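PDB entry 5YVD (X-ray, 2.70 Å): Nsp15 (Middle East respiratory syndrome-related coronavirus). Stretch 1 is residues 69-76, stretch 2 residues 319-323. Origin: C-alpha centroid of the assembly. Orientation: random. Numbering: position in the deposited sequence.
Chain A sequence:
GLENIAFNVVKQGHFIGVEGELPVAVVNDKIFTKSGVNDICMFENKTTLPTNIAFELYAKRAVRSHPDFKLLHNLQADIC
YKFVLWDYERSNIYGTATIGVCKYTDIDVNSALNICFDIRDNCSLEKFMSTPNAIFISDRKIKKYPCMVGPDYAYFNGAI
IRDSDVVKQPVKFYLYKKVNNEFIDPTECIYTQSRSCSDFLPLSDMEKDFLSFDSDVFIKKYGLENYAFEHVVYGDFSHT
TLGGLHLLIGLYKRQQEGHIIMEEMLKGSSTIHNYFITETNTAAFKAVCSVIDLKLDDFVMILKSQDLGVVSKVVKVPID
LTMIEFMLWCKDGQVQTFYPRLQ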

# COMPACT_ATOMS: atom_id res chain seq x y z
N PHE A 69 11.09 -11.71 -27.48
CA PHE A 69 11.75 -11.99 -26.20
C PHE A 69 12.19 -13.42 -26.01
O PHE A 69 13.28 -13.66 -25.48
CB PHE A 69 10.86 -11.57 -25.03
CG PHE A 69 10.47 -10.13 -25.07
CD1 PHE A 69 11.38 -9.16 -24.73
CD2 PHE A 69 9.21 -9.75 -25.49
CE1 PHE A 69 11.04 -7.83 -24.80
CE2 PHE A 69 8.87 -8.41 -25.55
CZ PHE A 69 9.79 -7.45 -25.20
N LYS A 70 11.36 -14.38 -26.41
CA LYS A 70 11.68 -15.79 -26.22
C LYS A 70 13.00 -16.18 -26.89
O LYS A 70 13.66 -17.12 -26.45
CB LYS A 70 10.54 -16.68 -26.74
CG LYS A 70 10.51 -16.80 -28.25
CD LYS A 70 9.16 -17.16 -28.84
CE LYS A 70 9.17 -16.86 -30.34
NZ LYS A 70 7.91 -17.29 -31.01
N LEU A 71 13.39 -15.48 -27.96
CA LEU A 71 14.68 -15.74 -28.55
C LEU A 71 15.80 -15.23 -27.63
O LEU A 71 16.82 -15.89 -27.40
CB LEU A 71 14.78 -15.12 -29.94
CG LEU A 71 13.79 -15.62 -31.01
CD1 LEU A 71 14.23 -15.12 -32.38
CD2 LEU A 71 13.63 -17.12 -31.05
N LEU A 72 15.60 -14.05 -27.06
CA LEU A 72 16.59 -13.51 -26.17
C LEU A 72 16.75 -14.44 -24.99
O LEU A 72 17.86 -14.83 -24.67
CB LEU A 72 16.20 -12.11 -25.71
CG LEU A 72 15.89 -11.12 -26.85
CD1 LEU A 72 15.75 -9.73 -26.26
CD2 LEU A 72 16.93 -11.13 -27.97
N HIS A 73 15.63 -14.83 -24.40
CA HIS A 73 15.64 -15.79 -23.27
C HIS A 73 16.31 -17.12 -23.61
O HIS A 73 17.05 -17.66 -22.81
CB HIS A 73 14.20 -16.02 -22.79
CG HIS A 73 14.04 -17.14 -21.82
ND1 HIS A 73 14.63 -17.14 -20.57
CD2 HIS A 73 13.32 -18.28 -21.89
CE1 HIS A 73 14.29 -18.24 -19.93
NE2 HIS A 73 13.50 -18.95 -20.71
N ASN A 74 16.08 -17.64 -24.81
CA ASN A 74 16.66 -18.90 -25.21
C ASN A 74 18.17 -18.82 -25.55
O ASN A 74 18.88 -19.82 -25.43
CB ASN A 74 15.88 -19.51 -26.38
CG ASN A 74 14.46 -19.91 -26.00
OD1 ASN A 74 14.04 -19.79 -24.84
ND2 ASN A 74 13.70 -20.38 -26.99
N LEU A 75 18.65 -17.64 -25.98
CA LEU A 75 20.10 -17.39 -26.10
C LEU A 75 20.71 -17.02 -24.75
O LEU A 75 21.91 -16.73 -24.66
CB LEU A 75 20.37 -16.25 -27.07
CG LEU A 75 19.88 -16.34 -28.52
CD1 LEU A 75 20.40 -15.15 -29.29
CD2 LEU A 75 20.30 -17.65 -29.18
N GLN A 76 19.89 -17.04 -23.70
CA GLN A 76 20.27 -16.67 -22.35
C GLN A 76 20.83 -15.26 -22.23
O GLN A 76 21.89 -15.04 -21.63
CB GLN A 76 21.25 -17.67 -21.75
CG GLN A 76 20.72 -19.08 -21.61
CD GLN A 76 21.83 -20.11 -21.65
OE1 GLN A 76 22.81 -19.97 -22.40
NE2 GLN A 76 21.68 -21.15 -20.85
N ILE A 319 14.52 -25.79 -32.29
CA ILE A 319 13.49 -24.79 -32.47
C ILE A 319 13.82 -23.54 -31.67
O ILE A 319 14.29 -23.63 -30.54
CB ILE A 319 12.14 -25.27 -31.91
CG1 ILE A 319 11.66 -26.54 -32.62
CG2 ILE A 319 11.08 -24.18 -32.05
CD1 ILE A 319 10.47 -27.20 -31.97
N ASP A 320 13.55 -22.37 -32.23
CA ASP A 320 13.70 -21.13 -31.46
C ASP A 320 15.08 -21.06 -30.78
O ASP A 320 15.22 -20.61 -29.62
CB ASP A 320 12.55 -21.00 -30.42
CG ASP A 320 11.20 -20.59 -31.04
OD1 ASP A 320 11.10 -20.42 -32.27
OD2 ASP A 320 10.21 -20.43 -30.31
N LEU A 321 16.10 -21.53 -31.49
CA LEU A 321 17.49 -21.44 -31.07
C LEU A 321 17.90 -22.31 -29.86
O LEU A 321 19.04 -22.23 -29.43
CB LEU A 321 17.89 -19.97 -30.86
CG LEU A 321 17.57 -19.02 -32.04
CD1 LEU A 321 17.87 -17.56 -31.71
CD2 LEU A 321 18.33 -19.40 -33.31
N THR A 322 16.99 -23.15 -29.35
CA THR A 322 17.27 -24.18 -28.30
C THR A 322 16.93 -25.57 -28.84
O THR A 322 16.55 -25.72 -30.01
CB THR A 322 16.38 -24.01 -27.05
OG1 THR A 322 15.71 -22.75 -27.09
CG2 THR A 322 17.19 -24.16 -25.76
N MET A 323 17.06 -26.57 -27.98
CA MET A 323 16.53 -27.90 -28.28
C MET A 323 15.20 -28.01 -27.60
O MET A 323 15.10 -27.67 -26.43
CB MET A 323 17.46 -29.02 -27.77
CG MET A 323 17.26 -30.35 -28.47
SD MET A 323 17.78 -30.34 -30.22
CE MET A 323 19.46 -30.98 -30.10

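A short helix, residues 69-74, packs against a type I' turn running from I319 to T322. The turn is closed by paired backbone bonds, I319 N to T322 O (3.1 Å) and T322 N to I319 O (3.0 Å), and D320 and L321 at its corner both have positive phi (50° and 69°). Their CA-to-CB bonds point toward the helix, whose CA atoms come within 6.2 Å (L71 to D320) and 6.1 Å (N74 to T322).

N74 makes the one hydrogen bond between the stretches. With chi1 at -66° (m) and chi2 near 0°, its amide delivers ND2 to D320 O at 3.0 Å and 169°, nearly linear. T322 OG1 lies 3.1 Å from the same ND2, but the angle is too poor for a bond; its chi1 of -12° falls between wells, and the hydroxyl gives D320 O a weak bond at 3.3 Å.

K70 adopts chi1 p and then extends, all later torsions t, so its end approaches D320. The resulting salt bridge, NZ to OD2, is long at 4.0 Å, and the placement of OD2 is less certain.

L71, L75 and L321 share the m,t rotamer. L321 CD1 meets L75 CD2 at 3.5 Å and L71 CB at 4.3 Å, an apolar contact beside the polar one.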